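Local coordinates for protein methylmalonate-semialdehyde dehydrogenase (Oceanimonas doudoroffii, PDB 4ZZ7) that catalyses the NAD-dependent, acylating oxidation of methylmalonate semialdehyde, probably giving propanoyl-CoA as other enzymes of this class do, at residues V45-S50 and A213-R219; K221-F225 and R472-K476; G227-A232 and A248-A252. One frame throughout, in Å; residues are numbered along the deposited sequence.

Interaction 1 of 3, residues V45-S50 and A213-R219; sequences VEQAIS and ALLHDDR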
loop_
_atom_site.group_PDB
_atom_site.type_symbol
_atom_site.label_atom_id
_atom_site.label_comp_id
_atom_site.label_asym_id
_atom_site.label_seq_id
_atom_site.Cartn_x
_atom_site.Cartn_y
_atom_site.Cartn_z
ATOM N N VAL A 45 23.262 -15.528 -28.755
ATOM C CA VAL A 45 22.692 -14.826 -27.605
ATOM C C VAL A 45 22.600 -13.328 -27.936
ATOM O O VAL A 45 21.555 -12.720 -27.742
ATOM C CB VAL A 45 23.517 -15.051 -26.307
ATOM C CG1 VAL A 45 22.980 -14.210 -25.167
ATOM C CG2 VAL A 45 23.496 -16.509 -25.883
ATOM N N GLU A 46 23.683 -12.757 -28.459
ATOM C CA GLU A 46 23.739 -11.330 -28.785
ATOM C C GLU A 46 22.672 -10.917 -29.794
ATOM O O GLU A 46 22.159 -9.821 -29.706
ATOM C CB GLU A 46 25.134 -10.932 -29.281
ATOM C CG GLU A 46 26.187 -10.798 -28.177
ATOM C CD GLU A 46 27.622 -10.673 -28.706
ATOM O OE1 GLU A 46 28.573 -10.667 -27.904
ATOM O OE2 GLU A 46 27.825 -10.576 -29.933
ATOM N N GLN A 47 22.342 -11.785 -30.748
ATOM C CA GLN A 47 21.180 -11.551 -31.626
ATOM C C GLN A 47 19.888 -11.415 -30.808
ATOM O O GLN A 47 19.086 -10.524 -31.082
ATOM C CB GLN A 47 21.009 -12.674 -32.674
ATOM C CG GLN A 47 22.110 -12.767 -33.724
ATOM C CD GLN A 47 21.944 -13.945 -34.687
ATOM O OE1 GLN A 47 20.886 -14.577 -34.769
ATOM N NE2 GLN A 47 23.002 -14.234 -35.428
ATOM N N ALA A 48 19.690 -12.306 -29.828
ATOM C CA ALA A 48 18.487 -12.289 -28.970
ATOM C C ALA A 48 18.400 -10.993 -28.141
ATOM O O ALA A 48 17.374 -10.326 -28.112
ATOM C CB ALA A 48 18.445 -13.519 -28.066
ATOM N N ILE A 49 19.503 -10.637 -27.505
ATOM C CA ILE A 49 19.627 -9.370 -26.802
ATOM C C ILE A 49 19.352 -8.169 -27.724
ATOM O O ILE A 49 18.723 -7.199 -27.291
ATOM C CB ILE A 49 21.028 -9.216 -26.171
ATOM C CG1 ILE A 49 21.278 -10.298 -25.108
ATOM C CG2 ILE A 49 21.186 -7.856 -25.520
ATOM C CD1 ILE A 49 22.746 -10.524 -24.799
ATOM N N SER A 50 19.825 -8.220 -28.976
ATOM C CA SER A 50 19.569 -7.147 -29.974
ATOM C C SER A 50 18.108 -7.062 -30.400
ATOM O O SER A 50 17.590 -5.961 -30.608
ATOM C CB SER A 50 20.410 -7.335 -31.212
ATOM O OG SER A 50 21.763 -7.180 -30.891
ATOM N N ALA A 213 27.339 -14.964 -21.709
ATOM C CA ALA A 213 27.049 -13.916 -22.705
ATOM C C ALA A 213 26.075 -12.911 -22.129
ATOM O O ALA A 213 26.308 -11.706 -22.194
ATOM C CB ALA A 213 26.492 -14.494 -23.996
ATOM N N LEU A 214 24.989 -13.418 -21.551
ATOM C CA LEU A 214 24.005 -12.569 -20.874
ATOM C C LEU A 214 24.644 -11.671 -19.760
ATOM O O LEU A 214 24.457 -10.423 -19.732
ATOM C CB LEU A 214 22.892 -13.433 -20.273
ATOM C CG LEU A 214 22.047 -14.243 -21.255
ATOM C CD1 LEU A 214 21.240 -15.294 -20.507
ATOM C CD2 LEU A 214 21.139 -13.337 -22.068
ATOM N N LEU A 215 25.416 -12.304 -18.875
ATOM C CA LEU A 215 26.043 -11.606 -17.754
ATOM C C LEU A 215 26.996 -10.466 -18.184
ATOM O O LEU A 215 27.103 -9.428 -17.519
ATOM C CB LEU A 215 26.782 -12.607 -16.872
ATOM C CG LEU A 215 25.901 -13.669 -16.215
ATOM C CD1 LEU A 215 26.742 -14.738 -15.545
ATOM C CD2 LEU A 215 24.949 -13.063 -15.216
ATOM N N HIS A 216 27.673 -10.661 -19.311
ATOM C CA HIS A 216 28.721 -9.737 -19.745
ATOM C C HIS A 216 28.270 -8.699 -20.774
ATOM O O HIS A 216 28.947 -7.699 -20.961
ATOM C CB HIS A 216 29.916 -10.546 -20.231
ATOM C CG HIS A 216 30.641 -11.257 -19.130
ATOM N ND1 HIS A 216 30.199 -12.441 -18.586
ATOM C CD2 HIS A 216 31.772 -10.939 -18.459
ATOM C CE1 HIS A 216 31.038 -12.830 -17.641
ATOM N NE2 HIS A 216 31.998 -11.931 -17.538
ATOM N N ASP A 217 27.125 -8.915 -21.423
ATOM C CA ASP A 217 26.550 -7.911 -22.333
ATOM C C ASP A 217 25.961 -6.721 -21.561
ATOM O O ASP A 217 25.084 -6.873 -20.738
ATOM C CB ASP A 217 25.470 -8.532 -23.205
ATOM C CG ASP A 217 25.075 -7.648 -24.369
ATOM O OD1 ASP A 217 24.520 -6.540 -24.153
ATOM O OD2 ASP A 217 25.298 -8.080 -25.513
ATOM N N ASP A 218 26.423 -5.528 -21.881
ATOM C CA ASP A 218 26.044 -4.322 -21.151
ATOM C C ASP A 218 24.578 -3.937 -21.299
ATOM O O ASP A 218 24.046 -3.224 -20.436
ATOM C CB ASP A 218 26.947 -3.142 -21.553
ATOM C CG ASP A 218 28.402 -3.353 -21.134
ATOM O OD1 ASP A 218 28.732 -4.449 -20.596
ATOM O OD2 ASP A 218 29.224 -2.431 -21.354
ATOM N N ARG A 219 23.923 -4.409 -22.363
ATOM C CA ARG A 219 22.477 -4.144 -22.548
ATOM C C ARG A 219 21.552 -4.897 -21.552
ATOM O O ARG A 219 20.399 -4.514 -21.379
ATOM C CB ARG A 219 22.046 -4.451 -23.985
ATOM C CG ARG A 219 22.729 -3.603 -25.020
ATOM C CD ARG A 219 22.576 -4.151 -26.423
ATOM N NE ARG A 219 23.327 -5.376 -26.629
ATOM C CZ ARG A 219 23.333 -6.060 -27.769
ATOM N NH1 ARG A 219 22.636 -5.639 -28.820
ATOM N NH2 ARG A 219 24.033 -7.190 -27.868
HETATM O O HOH W 1 28.256 -9.212 -25.385
HETATM O O HOH W 2 24.855 -7.684 -30.448
#
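Helix 208-216 runs out beside helix 42-61, and the contact passes from apolar, in the last turn of the helix, to charged in the loop that follows. A213 comes first: its small CB lets the backbones approach (6.6 Å between the CA atoms of V45 and A213) and meets V45 CG1 at 3.7 Å. L214 is longer and reaches in from the side, so that its CD2 lies 3.7 Å from V45 CG1 and 4.2 Å from I49 CD1; it also packs on V173 and K175 of strand 171-175, the latter an NAD-binding residue. D217 leaves the helical conformation, although its N still bonds to A213 O (3.0 Å). D217 OD1 accepts from R219 N at 2.8 Å, an Asx turn, while OD2 lies 3.6 Å from I49 CD1 and shares a water with E46 OE1. R219 folds back on this carboxylate, NE to D217 OD1 at 3.0 Å and NH2 to D217 OD2 at 2.8 Å, a two-pronged salt bridge. One face of the guanidinium rests on I49 CG2, 3.5 Å from R219 NE, and R219 NH1 donates to S50 OG at 2.7 Å. S50 OG in turn donates to E46 O at 2.9 Å, so that it faces NH1 as an acceptor. Arginine suits the place by joining flat apolar contact with several donors. Such a turn between helix 208-216 and strand 220-226 is the helix-to-strand link of an alpha/beta, Rossmann-like NAD-binding domain.

Interaction 2 of 3, residues K221-F225 and R472-K476; sequences KAVSF and RFYTK. With NAD (nicotinamide-adenine-dinucleotide), chain M.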
loop_
_atom_site.group_PDB
_atom_site.type_symbol
_atom_site.label_atom_id
_atom_site.label_comp_id
_atom_site.label_asym_id
_atom_site.label_seq_id
_atom_site.Cartn_x
_atom_site.Cartn_y
_atom_site.Cartn_z
ATOM N N LYS A 221 20.272 -5.498 -18.214
ATOM C CA LYS A 221 20.199 -4.666 -17.043
ATOM C C LYS A 221 19.771 -5.378 -15.760
ATOM O O LYS A 221 19.864 -4.779 -14.696
ATOM C CB LYS A 221 19.230 -3.519 -17.318
ATOM C CG LYS A 221 19.913 -2.246 -17.782
ATOM C CD LYS A 221 20.254 -2.268 -19.251
ATOM C CE LYS A 221 21.575 -1.547 -19.531
ATOM N NZ LYS A 221 21.572 -0.083 -19.257
ATOM N N ALA A 222 19.281 -6.614 -15.841
ATOM C CA ALA A 222 18.913 -7.366 -14.638
ATOM C C ALA A 222 18.912 -8.851 -14.896
ATOM O O ALA A 222 18.518 -9.295 -15.967
ATOM C CB ALA A 222 17.542 -6.932 -14.133
ATOM N N VAL A 223 19.311 -9.623 -13.898
ATOM C CA VAL A 223 19.386 -11.073 -14.039
ATOM C C VAL A 223 18.658 -11.819 -12.912
ATOM O O VAL A 223 19.031 -11.698 -11.745
ATOM C CB VAL A 223 20.861 -11.521 -14.087
ATOM C CG1 VAL A 223 20.962 -13.038 -14.259
ATOM C CG2 VAL A 223 21.600 -10.779 -15.204
ATOM N N SER A 224 17.639 -12.598 -13.280
ATOM C CA SER A 224 16.928 -13.515 -12.355
ATOM C C SER A 224 17.423 -14.957 -12.526
ATOM O O SER A 224 17.167 -15.589 -13.561
ATOM C CB SER A 224 15.413 -13.486 -12.613
ATOM O OG SER A 224 14.809 -12.281 -12.167
ATOM N N PHE A 225 18.130 -15.468 -11.514
ATOM C CA PHE A 225 18.625 -16.847 -11.536
ATOM C C PHE A 225 17.915 -17.651 -10.507
ATOM O O PHE A 225 17.716 -17.175 -9.399
ATOM C CB PHE A 225 20.127 -16.955 -11.242
ATOM C CG PHE A 225 20.631 -18.383 -11.189
ATOM C CD1 PHE A 225 20.909 -19.066 -12.339
ATOM C CD2 PHE A 225 20.797 -19.043 -9.977
ATOM C CE1 PHE A 225 21.343 -20.377 -12.293
ATOM C CE2 PHE A 225 21.234 -20.355 -9.924
ATOM C CZ PHE A 225 21.508 -21.022 -11.083
ATOM N N ARG A 472 9.200 -4.883 -8.124
ATOM C CA ARG A 472 10.308 -4.018 -7.717
ATOM C C ARG A 472 11.667 -4.392 -8.301
ATOM O O ARG A 472 12.540 -3.514 -8.488
ATOM C CB ARG A 472 10.393 -3.951 -6.195
ATOM C CG ARG A 472 9.177 -3.280 -5.601
ATOM C CD ARG A 472 9.043 -1.811 -5.998
ATOM N NE ARG A 472 9.913 -0.990 -5.154
ATOM C CZ ARG A 472 11.109 -0.498 -5.504
ATOM N NH1 ARG A 472 11.650 -0.697 -6.730
ATOM N NH2 ARG A 472 11.782 0.220 -4.615
ATOM N N PHE A 473 11.851 -5.680 -8.574
ATOM C CA PHE A 473 13.089 -6.134 -9.177
ATOM C C PHE A 473 13.117 -5.835 -10.649
ATOM O O PHE A 473 14.174 -5.487 -11.171
ATOM C CB PHE A 473 13.316 -7.615 -8.978
ATOM C CG PHE A 473 14.629 -8.079 -9.534
ATOM C CD1 PHE A 473 15.811 -7.826 -8.850
ATOM C CD2 PHE A 473 14.691 -8.730 -10.753
ATOM C CE1 PHE A 473 17.022 -8.242 -9.357
ATOM C CE2 PHE A 473 15.904 -9.140 -11.277
ATOM C CZ PHE A 473 17.067 -8.898 -10.579
ATOM N N TYR A 474 11.962 -5.978 -11.307
ATOM C CA TYR A 474 11.858 -5.725 -12.742
ATOM C C TYR A 474 11.571 -4.268 -13.080
ATOM O O TYR A 474 11.320 -3.951 -14.235
ATOM C CB TYR A 474 10.828 -6.662 -13.397
ATOM C CG TYR A 474 11.207 -8.114 -13.303
ATOM C CD1 TYR A 474 12.489 -8.520 -13.555
ATOM C CD2 TYR A 474 10.271 -9.088 -12.985
ATOM C CE1 TYR A 474 12.845 -9.845 -13.466
ATOM C CE2 TYR A 474 10.618 -10.415 -12.903
ATOM C CZ TYR A 474 11.920 -10.779 -13.145
ATOM O OH TYR A 474 12.360 -12.076 -13.076
ATOM N N THR A 475 11.617 -3.379 -12.099
ATOM C CA THR A 475 11.556 -1.944 -12.407
ATOM C C THR A 475 12.607 -1.132 -11.676
ATOM O O THR A 475 13.262 -1.637 -10.749
ATOM C CB THR A 475 10.197 -1.338 -12.029
ATOM O OG1 THR A 475 10.037 -1.395 -10.604
ATOM C CG2 THR A 475 9.060 -2.057 -12.769
ATOM N N LYS A 476 12.743 0.132 -12.089
ATOM C CA LYS A 476 13.595 1.093 -11.365
ATOM C C LYS A 476 12.823 2.334 -10.919
ATOM O O LYS A 476 12.002 2.891 -11.655
ATOM C CB LYS A 476 14.857 1.468 -12.141
ATOM C CG LYS A 476 14.652 1.648 -13.612
ATOM C CD LYS A 476 15.961 1.956 -14.285
ATOM C CE LYS A 476 15.732 2.217 -15.774
ATOM N NZ LYS A 476 16.967 2.677 -16.477
HETATM P PA NAD M . 21.942 -25.495 -11.749
HETATM O O1A NAD M . 22.883 -26.421 -12.515
HETATM O O2A NAD M . 22.351 -24.849 -10.436
HETATM O O5B NAD M . 21.547 -24.256 -12.720
HETATM C C5B NAD M . 20.450 -24.283 -13.645
HETATM C C4B NAD M . 20.654 -23.292 -14.790
HETATM O O4B NAD M . 21.955 -22.701 -14.720
HETATM C C3B NAD M . 20.558 -23.925 -16.175
HETATM O O3B NAD M . 19.799 -23.047 -17.010
HETATM C C2B NAD M . 22.005 -24.110 -16.627
HETATM O O2B NAD M . 22.311 -23.929 -18.013
HETATM C C1B NAD M . 22.757 -23.041 -15.856
HETATM N N9A NAD M . 24.121 -23.484 -15.437
HETATM C C8A NAD M . 24.464 -24.722 -14.974
HETATM N N7A NAD M . 25.778 -24.767 -14.669
HETATM C C5A NAD M . 26.308 -23.548 -14.936
HETATM C C6A NAD M . 27.662 -22.925 -14.843
HETATM N N6A NAD M . 28.706 -23.651 -14.387
HETATM N N1A NAD M . 27.798 -21.625 -15.218
HETATM C C2A NAD M . 26.739 -20.894 -15.683
HETATM N N3A NAD M . 25.484 -21.380 -15.792
HETATM C C4A NAD M . 25.213 -22.683 -15.446
HETATM O O3 NAD M . 20.516 -26.269 -11.505
HETATM P PN NAD M . 19.947 -27.649 -12.181
HETATM O O1N NAD M . 19.569 -27.431 -13.650
HETATM O O2N NAD M . 20.757 -28.893 -11.791
HETATM O O5D NAD M . 18.605 -27.665 -11.300
HETATM C C5D NAD M . 18.640 -28.121 -9.937
HETATM C C4D NAD M . 18.781 -27.015 -8.871
HETATM O O4D NAD M . 17.675 -26.087 -8.798
HETATM C C3D NAD M . 18.877 -27.633 -7.465
HETATM O O3D NAD M . 20.224 -27.597 -6.983
HETATM C C2D NAD M . 17.922 -26.838 -6.561
HETATM O O2D NAD M . 18.537 -26.465 -5.324
HETATM C C1D NAD M . 17.562 -25.647 -7.433
HETATM N N1N NAD M . 16.255 -25.051 -7.176
HETATM C C2N NAD M . 16.235 -23.939 -6.429
HETATM C C3N NAD M . 15.033 -23.296 -6.148
HETATM C C7N NAD M . 14.947 -22.060 -5.285
HETATM O O7N NAD M . 15.420 -21.982 -4.145
HETATM N N7N NAD M . 14.277 -21.044 -5.799
HETATM C C4N NAD M . 13.857 -23.808 -6.685
HETATM C C5N NAD M . 13.890 -24.957 -7.465
HETATM C C6N NAD M . 15.124 -25.567 -7.702
#
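Apolar contact comes from F473, the last residue of helix 467-473, whose ring lies across strand 220-226. Its CE2 is 4.0 Å from A222 CB, and a methyl group is small enough for the ring to settle close to the strand. The same ring also comes close to polar atoms, F473 CE2 standing 3.4 Å from S224 OG and F473 CZ 3.6 Å from V223 O. The polar link is made by Y474, just past the helix end. Its side chain leaves sideways, yet is long enough to bring Y474 OH to within 2.6 Å of S224 OG, a hydrogen bond. Serine is apt here, being small and polar inside a buried layer, and its OG is also bonded to Q247 OE1 on the neighbouring strand. The alternation of the strand divides the remaining duties. A222 and S224 point to the 472-476 segment, whereas V223 directs its CB away and packs on I235 of helix 229-241. F225 touches the coenzyme, its CE1 being 3.4 Å from NAD O4B, with the ribose oxygen at the ring edge. At the far end K476 makes a cation-pi contact with W455 of a second subunit. A largely parallel sheet covered by a returning C-terminal segment, which then runs on into the antiparallel strand 475-483, matches the join between coenzyme and oligomerisation domains in aldehyde dehydrogenases.

Interaction 3 of 3, residues G227-A232 and A248-A252; sequences GSTPIA and ALGGA. With NAD (nicotinamide-adenine-dinucleotide), chain M.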
loop_
_atom_site.group_PDB
_atom_site.type_symbol
_atom_site.label_atom_id
_atom_site.label_comp_id
_atom_site.label_asym_id
_atom_site.label_seq_id
_atom_site.Cartn_x
_atom_site.Cartn_y
_atom_site.Cartn_z
ATOM N N GLY A 227 18.365 -21.810 -9.257
ATOM C CA GLY A 227 19.145 -23.032 -9.431
ATOM C C GLY A 227 19.897 -23.410 -8.167
ATOM O O GLY A 227 19.433 -23.122 -7.063
ATOM N N SER A 228 21.031 -24.090 -8.333
ATOM C CA SER A 228 21.879 -24.526 -7.202
ATOM C C SER A 228 22.643 -23.364 -6.544
ATOM O O SER A 228 22.922 -22.342 -7.177
ATOM C CB SER A 228 22.874 -25.591 -7.653
ATOM O OG SER A 228 23.830 -25.027 -8.537
ATOM N N THR A 229 22.990 -23.548 -5.272
ATOM C CA THR A 229 23.700 -22.506 -4.528
ATOM C C THR A 229 25.051 -22.187 -5.166
ATOM O O THR A 229 25.355 -21.003 -5.381
ATOM C CB THR A 229 23.845 -22.851 -3.029
ATOM O OG1 THR A 229 22.548 -22.815 -2.412
ATOM C CG2 THR A 229 24.705 -21.846 -2.297
ATOM N N PRO A 230 25.858 -23.220 -5.495
ATOM C CA PRO A 230 27.160 -22.911 -6.113
ATOM C C PRO A 230 27.040 -21.982 -7.315
ATOM O O PRO A 230 27.706 -20.955 -7.352
ATOM C CB PRO A 230 27.709 -24.283 -6.492
ATOM C CG PRO A 230 27.087 -25.203 -5.490
ATOM C CD PRO A 230 25.709 -24.665 -5.233
ATOM N N ILE A 231 26.141 -22.305 -8.241
ATOM C CA ILE A 231 25.920 -21.505 -9.467
ATOM C C ILE A 231 25.193 -20.188 -9.180
ATOM O O ILE A 231 25.490 -19.169 -9.790
ATOM C CB ILE A 231 25.108 -22.307 -10.503
ATOM C CG1 ILE A 231 25.809 -23.639 -10.813
ATOM C CG2 ILE A 231 24.871 -21.509 -11.774
ATOM C CD1 ILE A 231 27.264 -23.528 -11.248
ATOM N N ALA A 232 24.235 -20.204 -8.264
ATOM C CA ALA A 232 23.600 -18.954 -7.826
ATOM C C ALA A 232 24.645 -17.945 -7.377
ATOM O O ALA A 232 24.587 -16.776 -7.781
ATOM C CB ALA A 232 22.609 -19.197 -6.692
ATOM N N ALA A 248 19.569 -14.295 -7.132
ATOM C CA ALA A 248 19.908 -15.663 -7.396
ATOM C C ALA A 248 19.436 -16.544 -6.263
ATOM O O ALA A 248 19.891 -16.430 -5.129
ATOM C CB ALA A 248 21.396 -15.797 -7.564
ATOM N N LEU A 249 18.525 -17.443 -6.592
ATOM C CA LEU A 249 17.991 -18.404 -5.645
ATOM C C LEU A 249 18.705 -19.742 -5.804
ATOM O O LEU A 249 19.035 -20.141 -6.910
ATOM C CB LEU A 249 16.489 -18.557 -5.862
ATOM C CG LEU A 249 15.643 -17.398 -5.332
ATOM C CD1 LEU A 249 15.818 -16.165 -6.177
ATOM C CD2 LEU A 249 14.171 -17.768 -5.297
ATOM N N GLY A 250 18.881 -20.429 -4.682
ATOM C CA GLY A 250 19.830 -21.528 -4.546
ATOM C C GLY A 250 19.223 -22.799 -3.981
ATOM O O GLY A 250 18.037 -23.048 -4.128
ATOM N N GLY A 251 20.050 -23.597 -3.315
ATOM C CA GLY A 251 19.618 -24.882 -2.778
ATOM C C GLY A 251 18.848 -24.836 -1.479
ATOM O O GLY A 251 18.561 -23.760 -0.948
ATOM N N ALA A 252 18.542 -26.024 -0.959
ATOM C CA ALA A 252 17.660 -26.164 0.199
ATOM C C ALA A 252 17.802 -27.497 0.954
ATOM O O ALA A 252 18.111 -28.522 0.366
ATOM C CB ALA A 252 16.240 -25.984 -0.273
HETATM P PA NAD M . 21.942 -25.495 -11.749
HETATM O O1A NAD M . 22.883 -26.421 -12.515
HETATM O O2A NAD M . 22.351 -24.849 -10.436
HETATM O O5B NAD M . 21.547 -24.256 -12.720
HETATM C C5B NAD M . 20.450 -24.283 -13.645
HETATM C C4B NAD M . 20.654 -23.292 -14.790
HETATM O O4B NAD M . 21.955 -22.701 -14.720
HETATM C C3B NAD M . 20.558 -23.925 -16.175
HETATM O O3B NAD M . 19.799 -23.047 -17.010
HETATM C C2B NAD M . 22.005 -24.110 -16.627
HETATM O O2B NAD M . 22.311 -23.929 -18.013
HETATM C C1B NAD M . 22.757 -23.041 -15.856
HETATM N N9A NAD M . 24.121 -23.484 -15.437
HETATM C C8A NAD M . 24.464 -24.722 -14.974
HETATM N N7A NAD M . 25.778 -24.767 -14.669
HETATM C C5A NAD M . 26.308 -23.548 -14.936
HETATM C C6A NAD M . 27.662 -22.925 -14.843
HETATM N N6A NAD M . 28.706 -23.651 -14.387
HETATM N N1A NAD M . 27.798 -21.625 -15.218
HETATM C C2A NAD M . 26.739 -20.894 -15.683
HETATM N N3A NAD M . 25.484 -21.380 -15.792
HETATM C C4A NAD M . 25.213 -22.683 -15.446
HETATM O O3 NAD M . 20.516 -26.269 -11.505
HETATM P PN NAD M . 19.947 -27.649 -12.181
HETATM O O1N NAD M . 19.569 -27.431 -13.650
HETATM O O2N NAD M . 20.757 -28.893 -11.791
HETATM O O5D NAD M . 18.605 -27.665 -11.300
HETATM C C5D NAD M . 18.640 -28.121 -9.937
HETATM C C4D NAD M . 18.781 -27.015 -8.871
HETATM O O4D NAD M . 17.675 -26.087 -8.798
HETATM C C3D NAD M . 18.877 -27.633 -7.465
HETATM O O3D NAD M . 20.224 -27.597 -6.983
HETATM C C2D NAD M . 17.922 -26.838 -6.561
HETATM O O2D NAD M . 18.537 -26.465 -5.324
HETATM C C1D NAD M . 17.562 -25.647 -7.433
HETATM N N1N NAD M . 16.255 -25.051 -7.176
HETATM C C2N NAD M . 16.235 -23.939 -6.429
HETATM C C3N NAD M . 15.033 -23.296 -6.148
HETATM C C7N NAD M . 14.947 -22.060 -5.285
HETATM O O7N NAD M . 15.420 -21.982 -4.145
HETATM N N7N NAD M . 14.277 -21.044 -5.799
HETATM C C4N NAD M . 13.857 -23.808 -6.685
HETATM C C5N NAD M . 13.890 -24.957 -7.465
HETATM C C6N NAD M . 15.124 -25.567 -7.702
#
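A232 has the most surface covered by this contact, at the end of the first turn of helix 229-241. Its CB points to the other segment and meets A248 CB at 3.7 Å and L249 O at 3.7 Å, while A232 O lies 3.3 Å from A248 CB. Two alanines are small enough to let helix and strand approach to 5.0 Å between their CA atoms. G227 comes next. Its N donates to L249 O at 3.0 Å, continuing the pairing of strands 220-226 and 245-249 beyond F225, and its O receives a CA-H...O contact from G250 CA at 3.0 Å. A side chain on G227 would run into the coenzyme, since a CB would sit only 2.9 Å from NAD O5B. The segments thus close a beta-alpha-beta unit of the Rossmann-like NAD domain, strand 220-226, helix 229-241, strand 245-249, with the coenzyme phosphate at the helix N-terminus. There S228 is the N-cap residue, and both its N (2.6 Å) and its OG (2.4 Å, very short) donate to NAD O2A. One residue on, T229 OG1 accepts from G251 N at 2.8 Å. Its neighbour G250 must lack a CB, which would stand 2.6 Å from T229 OG1. From the end of strand 245-249 onward the chain lines the nicotinamide end: L249 CD2 lies 3.3 Å from NAD N7N, and G251 CA 3.2 Å from NAD O2D.

The three contacts are grouped around the coenzyme domain; interaction 1 closes before the other two open. Interaction 1 ends just before strand 220-226, on which interaction 2 begins, their centres 15 Å apart and L215 CD2 touching V223 CG2 at 4.1 Å. Interaction 3 takes up the chain directly beyond that strand, its centre 17 Å from interaction 2 and 22 Å from interaction 1; both its segments fall between the two of interaction 2. Strands 220-226 and 245-249 are neighbours in one sheet, with F225 O 2.9 Å from L249 N, probably hydrogen-bonded. One strand therefore leads from the peripheral helix pair of interaction 1, past the C-terminal cover of interaction 2, to the NAD-binding turn.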